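Local coordinates for insecticidal crystal protein Cry7Cal (Bacillus thuringiensis, PDB 5ZI1) that is an insecticidal delta-endotoxin of the three-domain Cry family, active against locusts, that probably binds receptors on target cells and inserts into their membranes, at residues V526-T531 / E545-T550; N502-N507 / I580-T585; T469-V474 / F510-S515. All coordinates share one frame; numbering follows the deposited sequence.

Overall arrangement
All three contacts lie in the C-terminal domain of the toxin, a beta-sandwich. Contacts 1 and 3 join the same two sheets, one holding strands 521-530 and 468-472, the other 545-547 and 508-513; contact 2 joins loops. Contact 3 is the core example: every touching residue is buried, no hydrogen bond crosses, and apolar side chains carry nearly all of the packing. Contact 1 runs from buried aromatic packing to a more exposed turn, where hydrogen bonds take over. In contact 2 both hydrogen bonds between the segments come from N507, with aliphatic packing of L504, I580 and K582 beside them. Strand 508-513, which gives contact 3 most of its second segment, follows directly on 502-507.

Contact 1 of 3, residues V526-T531 / E545-T550; sequences VRYAAT and EYFTAT
Y528 and F547 bring their rings together at the buried end of this contact, with CE2 of Y528 3.8 Å from CD1 of F547. The planes are inclined at 65° and the centroids lie 5.5 Å apart, an oblique pairing that is neither a stack nor a T. A530 adds its methyl to the cluster, CB resting 3.8 Å from CE1 of F547; a side chain this small lets the phenyl ring come close to the strand. Both CB atoms point at the opposite segment, and CG, between backbone N and carbonyl carbon (chi1 83° in Y528, 61° in F547), starts each ring there.

Hydrogen bonds make up the polar part. The phenol of Y528 suits a place half in the core and half at its border: while the ring packs, OH donates to the carbonyl O of T548 over 2.8 Å, lying in the carbonyl plane on a lone pair. A530 is bonded through both of its backbone polar atoms. Its N donates to OG1 of T550 at 3.1 Å, and its O accepts from the N of T550 at 2.8 Å, so that the threonine grips one residue with backbone and side chain together. The hydroxyl of T550 has a further partner in the carbonyl O of K558, while its methyl CG2 turns to the phenol, 3.7 Å from OH of Y528.

Strand 521-530 belongs to one sheet of the sandwich, between strands 560-571 and 589-599, and strand 545-547 is at the edge of the other. F547 reaches across to L562 and I590 on those two flanking strands.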
loop_
_atom_site.group_PDB
_atom_site.type_symbol
_atom_site.label_atom_id
_atom_site.label_comp_id
_atom_site.label_asym_id
_atom_site.label_seq_id
_atom_site.Cartn_x
_atom_site.Cartn_y
_atom_site.Cartn_z
ATOM N N VAL A 526 -12.652 15.901 5.357
ATOM C CA VAL A 526 -11.712 15.725 4.264
ATOM C C VAL A 526 -10.294 15.973 4.769
ATOM O O VAL A 526 -10.038 16.935 5.503
ATOM C CB VAL A 526 -12.053 16.669 3.107
ATOM C CG1 VAL A 526 -11.000 16.571 2.034
ATOM C CG2 VAL A 526 -13.440 16.348 2.569
ATOM N N ARG A 527 -9.377 15.081 4.414
ATOM C CA ARG A 527 -7.955 15.280 4.643
ATOM C C ARG A 527 -7.383 15.836 3.345
ATOM O O ARG A 527 -7.341 15.124 2.329
ATOM C CB ARG A 527 -7.288 13.973 5.054
ATOM C CG ARG A 527 -5.780 14.040 5.175
ATOM C CD ARG A 527 -5.242 12.817 5.877
ATOM N NE ARG A 527 -3.931 13.086 6.465
ATOM C CZ ARG A 527 -2.774 12.957 5.820
ATOM N NH1 ARG A 527 -2.753 12.574 4.548
ATOM N NH2 ARG A 527 -1.632 13.233 6.449
ATOM N N TYR A 528 -6.968 17.110 3.375
ATOM C CA TYR A 528 -6.698 17.878 2.166
ATOM C C TYR A 528 -5.424 18.701 2.324
ATOM O O TYR A 528 -4.854 18.826 3.413
ATOM C CB TYR A 528 -7.855 18.819 1.835
ATOM C CG TYR A 528 -7.775 20.103 2.621
ATOM C CD1 TYR A 528 -8.135 20.141 3.953
ATOM C CD2 TYR A 528 -7.307 21.269 2.038
ATOM C CE1 TYR A 528 -8.034 21.319 4.694
ATOM C CE2 TYR A 528 -7.197 22.441 2.762
ATOM C CZ TYR A 528 -7.572 22.464 4.092
ATOM O OH TYR A 528 -7.482 23.634 4.827
ATOM N N ALA A 529 -4.991 19.280 1.207
ATOM C CA ALA A 529 -3.889 20.218 1.162
ATOM C C ALA A 529 -4.216 21.252 0.099
ATOM O O ALA A 529 -4.873 20.932 -0.897
ATOM C CB ALA A 529 -2.557 19.530 0.850
ATOM N N ALA A 530 -3.783 22.497 0.326
ATOM C CA ALA A 530 -4.147 23.563 -0.595
ATOM C C ALA A 530 -3.112 24.671 -0.510
ATOM O O ALA A 530 -2.520 24.900 0.545
ATOM C CB ALA A 530 -5.551 24.116 -0.296
ATOM N N THR A 531 -2.905 25.341 -1.648
ATOM C CA THR A 531 -2.013 26.484 -1.792
ATOM C C THR A 531 -2.740 27.814 -1.655
ATOM O O THR A 531 -2.098 28.869 -1.743
ATOM C CB THR A 531 -1.319 26.445 -3.153
ATOM O OG1 THR A 531 -2.310 26.353 -4.179
ATOM C CG2 THR A 531 -0.377 25.245 -3.255
ATOM N N GLU A 545 -18.131 24.633 3.407
ATOM C CA GLU A 545 -17.141 24.937 4.435
ATOM C C GLU A 545 -15.938 25.644 3.826
ATOM O O GLU A 545 -15.288 25.113 2.917
ATOM C CB GLU A 545 -16.717 23.668 5.176
ATOM C CG GLU A 545 -15.997 23.940 6.514
ATOM C CD GLU A 545 -16.903 24.557 7.592
ATOM O OE1 GLU A 545 -16.349 25.123 8.563
ATOM O OE2 GLU A 545 -18.160 24.485 7.480
ATOM N N TYR A 546 -15.644 26.841 4.330
ATOM C CA TYR A 546 -14.443 27.566 3.932
ATOM C C TYR A 546 -13.192 26.873 4.467
ATOM O O TYR A 546 -13.157 26.450 5.625
ATOM C CB TYR A 546 -14.534 28.998 4.461
ATOM C CG TYR A 546 -13.327 29.894 4.277
ATOM C CD1 TYR A 546 -13.127 30.585 3.091
ATOM C CD2 TYR A 546 -12.425 30.108 5.320
ATOM C CE1 TYR A 546 -12.033 31.436 2.923
ATOM C CE2 TYR A 546 -11.333 30.971 5.168
ATOM C CZ TYR A 546 -11.144 31.632 3.962
ATOM O OH TYR A 546 -10.072 32.487 3.782
ATOM N N PHE A 547 -12.159 26.745 3.618
ATOM C CA PHE A 547 -10.859 26.220 4.037
ATOM C C PHE A 547 -9.732 27.193 3.722
ATOM O O PHE A 547 -9.793 27.946 2.745
ATOM C CB PHE A 547 -10.515 24.879 3.365
ATOM C CG PHE A 547 -10.418 24.960 1.870
ATOM C CD1 PHE A 547 -9.218 25.254 1.246
ATOM C CD2 PHE A 547 -11.540 24.768 1.087
ATOM C CE1 PHE A 547 -9.150 25.363 -0.138
ATOM C CE2 PHE A 547 -11.478 24.864 -0.290
ATOM C CZ PHE A 547 -10.285 25.155 -0.905
ATOM N N THR A 548 -8.664 27.110 4.509
ATOM C CA THR A 548 -7.479 27.940 4.318
ATOM C C THR A 548 -6.323 27.128 3.743
ATOM O O THR A 548 -6.348 25.893 3.691
ATOM C CB THR A 548 -7.036 28.580 5.631
ATOM O OG1 THR A 548 -6.757 27.535 6.574
ATOM C CG2 THR A 548 -8.126 29.530 6.184
ATOM N N ALA A 549 -5.293 27.860 3.322
ATOM C CA ALA A 549 -4.112 27.254 2.731
ATOM C C ALA A 549 -3.355 26.435 3.760
ATOM O O ALA A 549 -3.356 26.736 4.953
ATOM C CB ALA A 549 -3.195 28.326 2.153
ATOM N N THR A 550 -2.727 25.364 3.290
ATOM C CA THR A 550 -1.850 24.579 4.140
ATOM C C THR A 550 -0.396 24.623 3.699
ATOM O O THR A 550 0.467 24.134 4.428
ATOM C CB THR A 550 -2.326 23.121 4.183
ATOM O OG1 THR A 550 -2.129 22.520 2.894
ATOM C CG2 THR A 550 -3.812 23.079 4.565
#

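Contact 2 of 3, residues N502-N507 / I580-T585; sequences NNLPSN and IIKANT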
loop_
_atom_site.group_PDB
_atom_site.type_symbol
_atom_site.label_atom_id
_atom_site.label_comp_id
_atom_site.label_asym_id
_atom_site.label_seq_id
_atom_site.Cartn_x
_atom_site.Cartn_y
_atom_site.Cartn_z
ATOM N N ASN A 502 -8.822 27.076 -11.500
ATOM C CA ASN A 502 -9.067 27.762 -12.764
ATOM C C ASN A 502 -9.277 26.799 -13.931
ATOM O O ASN A 502 -9.746 27.235 -14.990
ATOM C CB ASN A 502 -7.930 28.752 -13.100
ATOM C CG ASN A 502 -6.618 28.068 -13.527
ATOM O OD1 ASN A 502 -6.538 27.418 -14.584
ATOM N ND2 ASN A 502 -5.564 28.267 -12.727
ATOM N N ASN A 503 -8.953 25.515 -13.775
ATOM C CA ASN A 503 -9.184 24.543 -14.835
ATOM C C ASN A 503 -10.419 23.683 -14.603
ATOM O O ASN A 503 -10.765 22.876 -15.475
ATOM C CB ASN A 503 -7.962 23.639 -15.005
ATOM C CG ASN A 503 -6.810 24.346 -15.671
ATOM O OD1 ASN A 503 -7.009 25.266 -16.466
ATOM N ND2 ASN A 503 -5.592 23.927 -15.348
ATOM N N LEU A 504 -11.087 23.831 -13.463
ATOM C CA LEU A 504 -12.360 23.162 -13.239
ATOM C C LEU A 504 -13.405 23.679 -14.222
ATOM O O LEU A 504 -13.646 24.893 -14.272
ATOM C CB LEU A 504 -12.849 23.389 -11.816
ATOM C CG LEU A 504 -12.529 22.326 -10.770
ATOM C CD1 LEU A 504 -13.264 22.647 -9.475
ATOM C CD2 LEU A 504 -12.896 20.946 -11.267
ATOM N N PRO A 505 -14.033 22.817 -15.017
ATOM C CA PRO A 505 -15.187 23.275 -15.803
ATOM C C PRO A 505 -16.310 23.783 -14.925
ATOM O O PRO A 505 -16.930 24.805 -15.232
ATOM C CB PRO A 505 -15.609 22.017 -16.583
ATOM C CG PRO A 505 -14.427 21.111 -16.554
ATOM C CD PRO A 505 -13.721 21.401 -15.258
ATOM N N SER A 506 -16.590 23.083 -13.832
ATOM C CA SER A 506 -17.665 23.449 -12.929
ATOM C C SER A 506 -17.205 23.136 -11.508
ATOM O O SER A 506 -16.042 22.794 -11.268
ATOM C CB SER A 506 -18.968 22.722 -13.305
ATOM O OG SER A 506 -18.962 21.380 -12.852
ATOM N N ASN A 507 -18.128 23.257 -10.556
ATOM C CA ASN A 507 -17.782 23.044 -9.161
ATOM C C ASN A 507 -17.519 21.579 -8.840
ATOM O O ASN A 507 -16.829 21.287 -7.856
ATOM C CB ASN A 507 -18.905 23.571 -8.262
ATOM C CG ASN A 507 -19.003 25.086 -8.260
ATOM O OD1 ASN A 507 -18.100 25.799 -8.723
ATOM N ND2 ASN A 507 -20.109 25.589 -7.727
ATOM N N ILE A 580 -15.951 21.916 -5.300
ATOM C CA ILE A 580 -15.180 23.111 -5.009
ATOM C C ILE A 580 -15.973 24.267 -5.583
ATOM O O ILE A 580 -16.240 24.294 -6.788
ATOM C CB ILE A 580 -13.775 23.067 -5.624
ATOM C CG1 ILE A 580 -12.946 21.926 -5.029
ATOM C CG2 ILE A 580 -13.072 24.409 -5.441
ATOM C CD1 ILE A 580 -12.681 22.071 -3.551
ATOM N N ILE A 581 -16.347 25.220 -4.734
ATOM C CA ILE A 581 -17.135 26.365 -5.177
ATOM C C ILE A 581 -16.159 27.321 -5.854
ATOM O O ILE A 581 -15.460 28.089 -5.181
ATOM C CB ILE A 581 -17.884 27.027 -4.017
ATOM C CG1 ILE A 581 -18.602 25.962 -3.182
ATOM C CG2 ILE A 581 -18.877 28.066 -4.530
ATOM C CD1 ILE A 581 -19.512 25.053 -3.990
ATOM N N LYS A 582 -16.099 27.266 -7.192
ATOM C CA LYS A 582 -15.098 28.034 -7.935
ATOM C C LYS A 582 -15.139 29.513 -7.570
ATOM O O LYS A 582 -14.102 30.120 -7.293
ATOM C CB LYS A 582 -15.300 27.865 -9.444
ATOM C CG LYS A 582 -14.885 26.525 -10.002
ATOM C CD LYS A 582 -14.929 26.525 -11.528
ATOM C CE LYS A 582 -13.623 27.007 -12.130
ATOM N NZ LYS A 582 -13.622 28.416 -12.582
ATOM N N ALA A 583 -16.347 30.094 -7.547
ATOM C CA ALA A 583 -16.520 31.541 -7.416
ATOM C C ALA A 583 -15.867 32.100 -6.166
ATOM O O ALA A 583 -15.389 33.239 -6.177
ATOM C CB ALA A 583 -18.004 31.894 -7.404
ATOM N N ASN A 584 -15.840 31.329 -5.080
ATOM C CA ASN A 584 -15.301 31.800 -3.812
ATOM C C ASN A 584 -13.992 31.108 -3.453
ATOM O O ASN A 584 -13.569 31.135 -2.292
ATOM C CB ASN A 584 -16.339 31.602 -2.710
ATOM C CG ASN A 584 -17.686 32.190 -3.076
ATOM O OD1 ASN A 584 -18.544 31.512 -3.656
ATOM N ND2 ASN A 584 -17.879 33.464 -2.742
ATOM N N THR A 585 -13.341 30.493 -4.427
ATOM C CA THR A 585 -12.080 29.802 -4.213
ATOM C C THR A 585 -10.982 30.556 -4.947
ATOM O O THR A 585 -11.175 31.004 -6.082
ATOM C CB THR A 585 -12.173 28.343 -4.696
ATOM O OG1 THR A 585 -13.129 27.639 -3.893
ATOM C CG2 THR A 585 -10.820 27.625 -4.601
HETATM O O HOH W 1 -18.884 28.617 -7.954
#
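N507 holds segment 580-585, from the end of strand 575-580 into the loop, by two hydrogen bonds. Its carbonyl O accepts from N of I580 at 2.8 Å, nearly straight at 163°. Its OD1 takes the N-H of K582 at 2.9 Å, the donor standing above the amide plane. An asparagine suits the place because its short side chain, with CG beside the backbone N (chi1 -70°), sets a second acceptor at a spacing from the backbone one that meets N-H groups two residues apart. ND2 lies 3.8 Å from CD1 of I581.

Around this pair, aliphatic groups close in. The chain of K582 passes over L504, its CE 3.7 Å from CB of L504. A bend at chi3 (88°) turns CE of K582 toward the carbonyl O of L504, 3.0 Å away. Deeper down, CD1 of L504 meets CB of I580 at 3.9 Å, the side chains crossing at about a right angle; leucine and isoleucine suit this border of the buried interior. The setting is one end of the C-terminal beta-sandwich: the loop ahead of strand 508-513 meets the loop that leaves strand 575-580, its neighbour in an antiparallel sheet.

Farther out, a water donates to OD1 of N507 and accepts from N of A583, the residue after K582. The turn 581-585 is fixed in part by I581, whose carbonyl O receives N of N584 and OG1 of T585 from opposite faces of its plane. OG1 of T585 is itself bonded to N of V535, and I580 packs on M536, both on strand 534-538.

Contact 3 of 3, residues T469-V474 / F510-S515; sequences TQIPAV and FRMRLS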
loop_
_atom_site.group_PDB
_atom_site.type_symbol
_atom_site.label_atom_id
_atom_site.label_comp_id
_atom_site.label_asym_id
_atom_site.label_seq_id
_atom_site.Cartn_x
_atom_site.Cartn_y
_atom_site.Cartn_z
ATOM N N THR A 469 -15.128 5.926 9.046
ATOM C CA THR A 469 -14.894 5.256 7.783
ATOM C C THR A 469 -14.034 6.173 6.937
ATOM O O THR A 469 -14.449 7.288 6.603
ATOM C CB THR A 469 -16.205 4.910 7.074
ATOM O OG1 THR A 469 -17.086 4.280 8.012
ATOM C CG2 THR A 469 -15.923 3.929 5.937
ATOM N N GLN A 470 -12.828 5.722 6.620
ATOM C CA GLN A 470 -11.889 6.544 5.872
ATOM C C GLN A 470 -11.828 5.953 4.472
ATOM O O GLN A 470 -11.332 4.835 4.278
ATOM C CB GLN A 470 -10.523 6.603 6.553
ATOM C CG GLN A 470 -9.509 7.510 5.856
ATOM C CD GLN A 470 -8.099 7.335 6.402
ATOM O OE1 GLN A 470 -7.457 6.323 6.151
ATOM N NE2 GLN A 470 -7.620 8.317 7.167
ATOM N N ILE A 471 -12.349 6.701 3.512
ATOM C CA ILE A 471 -12.518 6.259 2.141
ATOM C C ILE A 471 -11.633 7.143 1.274
ATOM O O ILE A 471 -11.808 8.366 1.263
ATOM C CB ILE A 471 -13.979 6.349 1.675
ATOM C CG1 ILE A 471 -14.898 5.553 2.602
ATOM C CG2 ILE A 471 -14.086 5.867 0.239
ATOM C CD1 ILE A 471 -16.357 5.503 2.114
ATOM N N PRO A 472 -10.677 6.578 0.543
ATOM C CA PRO A 472 -9.821 7.404 -0.302
ATOM C C PRO A 472 -10.626 8.035 -1.410
ATOM O O PRO A 472 -11.592 7.463 -1.911
ATOM C CB PRO A 472 -8.799 6.407 -0.856
ATOM C CG PRO A 472 -8.716 5.378 0.215
ATOM C CD PRO A 472 -10.125 5.235 0.742
ATOM N N ALA A 473 -10.223 9.243 -1.781
ATOM C CA ALA A 473 -10.870 9.910 -2.900
ATOM C C ALA A 473 -10.830 9.047 -4.155
ATOM O O ALA A 473 -11.755 9.099 -4.974
ATOM C CB ALA A 473 -10.207 11.273 -3.143
ATOM N N VAL A 474 -9.779 8.243 -4.327
ATOM C CA VAL A 474 -9.706 7.424 -5.528
ATOM C C VAL A 474 -10.731 6.297 -5.532
ATOM O O VAL A 474 -10.936 5.685 -6.579
ATOM C CB VAL A 474 -8.281 6.874 -5.751
ATOM C CG1 VAL A 474 -7.329 8.018 -6.015
ATOM C CG2 VAL A 474 -7.813 6.065 -4.568
ATOM N N PHE A 510 -15.713 15.109 -7.995
ATOM C CA PHE A 510 -15.820 13.682 -8.271
ATOM C C PHE A 510 -17.187 13.157 -7.861
ATOM O O PHE A 510 -17.955 13.829 -7.166
ATOM C CB PHE A 510 -14.689 12.890 -7.589
ATOM C CG PHE A 510 -14.765 12.822 -6.072
ATOM C CD1 PHE A 510 -15.757 12.098 -5.428
ATOM C CD2 PHE A 510 -13.783 13.414 -5.297
ATOM C CE1 PHE A 510 -15.796 12.010 -4.050
ATOM C CE2 PHE A 510 -13.817 13.319 -3.922
ATOM C CZ PHE A 510 -14.825 12.618 -3.299
ATOM N N ARG A 511 -17.476 11.923 -8.296
ATOM C CA ARG A 511 -18.638 11.183 -7.825
ATOM C C ARG A 511 -18.205 9.883 -7.175
ATOM O O ARG A 511 -17.272 9.229 -7.630
ATOM C CB ARG A 511 -19.587 10.786 -8.935
ATOM C CG ARG A 511 -19.480 11.595 -10.174
ATOM C CD ARG A 511 -20.743 11.458 -10.922
ATOM N NE ARG A 511 -20.738 12.218 -12.166
ATOM C CZ ARG A 511 -21.772 12.931 -12.580
ATOM N NH1 ARG A 511 -21.693 13.596 -13.719
ATOM N NH2 ARG A 511 -22.877 12.978 -11.835
ATOM N N MET A 512 -18.974 9.464 -6.182
ATOM C CA MET A 512 -18.668 8.284 -5.395
ATOM C C MET A 512 -19.987 7.676 -4.954
ATOM O O MET A 512 -20.922 8.411 -4.619
ATOM C CB MET A 512 -17.795 8.683 -4.205
ATOM C CG MET A 512 -17.434 7.584 -3.248
ATOM S SD MET A 512 -16.411 8.272 -1.910
ATOM C CE MET A 512 -14.829 8.492 -2.725
ATOM N N ARG A 513 -20.079 6.343 -4.992
ATOM C CA ARG A 513 -21.256 5.636 -4.496
ATOM C C ARG A 513 -20.937 5.024 -3.143
ATOM O O ARG A 513 -19.880 4.416 -2.970
ATOM C CB ARG A 513 -21.730 4.543 -5.459
ATOM C CG ARG A 513 -22.239 5.068 -6.786
ATOM C CD ARG A 513 -23.258 4.122 -7.464
ATOM N NE ARG A 513 -23.915 4.833 -8.557
ATOM C CZ ARG A 513 -23.465 4.860 -9.807
ATOM N NH1 ARG A 513 -22.374 4.177 -10.132
ATOM N NH2 ARG A 513 -24.114 5.552 -10.737
ATOM N N LEU A 514 -21.853 5.173 -2.197
ATOM C CA LEU A 514 -21.666 4.652 -0.853
ATOM C C LEU A 514 -22.684 3.551 -0.589
ATOM O O LEU A 514 -23.732 3.491 -1.228
ATOM C CB LEU A 514 -21.798 5.768 0.201
ATOM C CG LEU A 514 -20.833 6.965 0.210
ATOM C CD1 LEU A 514 -19.357 6.547 0.268
ATOM C CD2 LEU A 514 -21.060 7.849 -0.988
ATOM N N SER A 515 -22.355 2.665 0.353
ATOM C CA SER A 515 -23.215 1.558 0.748
ATOM C C SER A 515 -23.526 1.707 2.225
ATOM O O SER A 515 -22.605 1.764 3.043
ATOM C CB SER A 515 -22.558 0.191 0.506
ATOM O OG SER A 515 -22.341 -0.062 -0.866
#
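M512 packs between I471 and the turn that follows it, joining two segments whose backbones stand well apart: the CA atoms of A473 and F510, the nearest pair, are 8.2 Å from each other. The methionine leaves its strand with CG anti to the backbone N (chi1 177°), and SD continues the extended line. A bend at chi3 of -75° then places CE of M512 on the backbone side of the facing segment, 3.5 Å from the carbonyl O of P472. The carbonyl O of A473 is 3.9 Å from the same CE of M512. The sulfur rests on the branch of I471, SD 4.0 Å from CG2. A long, unbranched and flexible side chain suits this position, since it can bend at its end to follow an uneven surface.

I471 is the bump from the other side. Its two arms are shared out: CG2 takes the methionine, while CD1 goes on to meet CD1 of L514 at 3.7 Å, so the beta-branched residue is wedged between M512 and L514.

At the far end the turn brings a smaller group to a larger one. CB of A473 lies 4.2 Å from CE2 of F510, an oblique approach to the ring, and L497 of strand 496-500 packs against both.

No hydrogen bond crosses between the two segments; side chains of 510-515 pack on side chains and on the backbone carbonyls of P472 and A473. Strands 468-472 and 508-513 belong to different sheets, and interlocked apolar residues of this sort form the hydrophobic interior of a beta-sandwich, here the C-terminal domain of a Cry toxin.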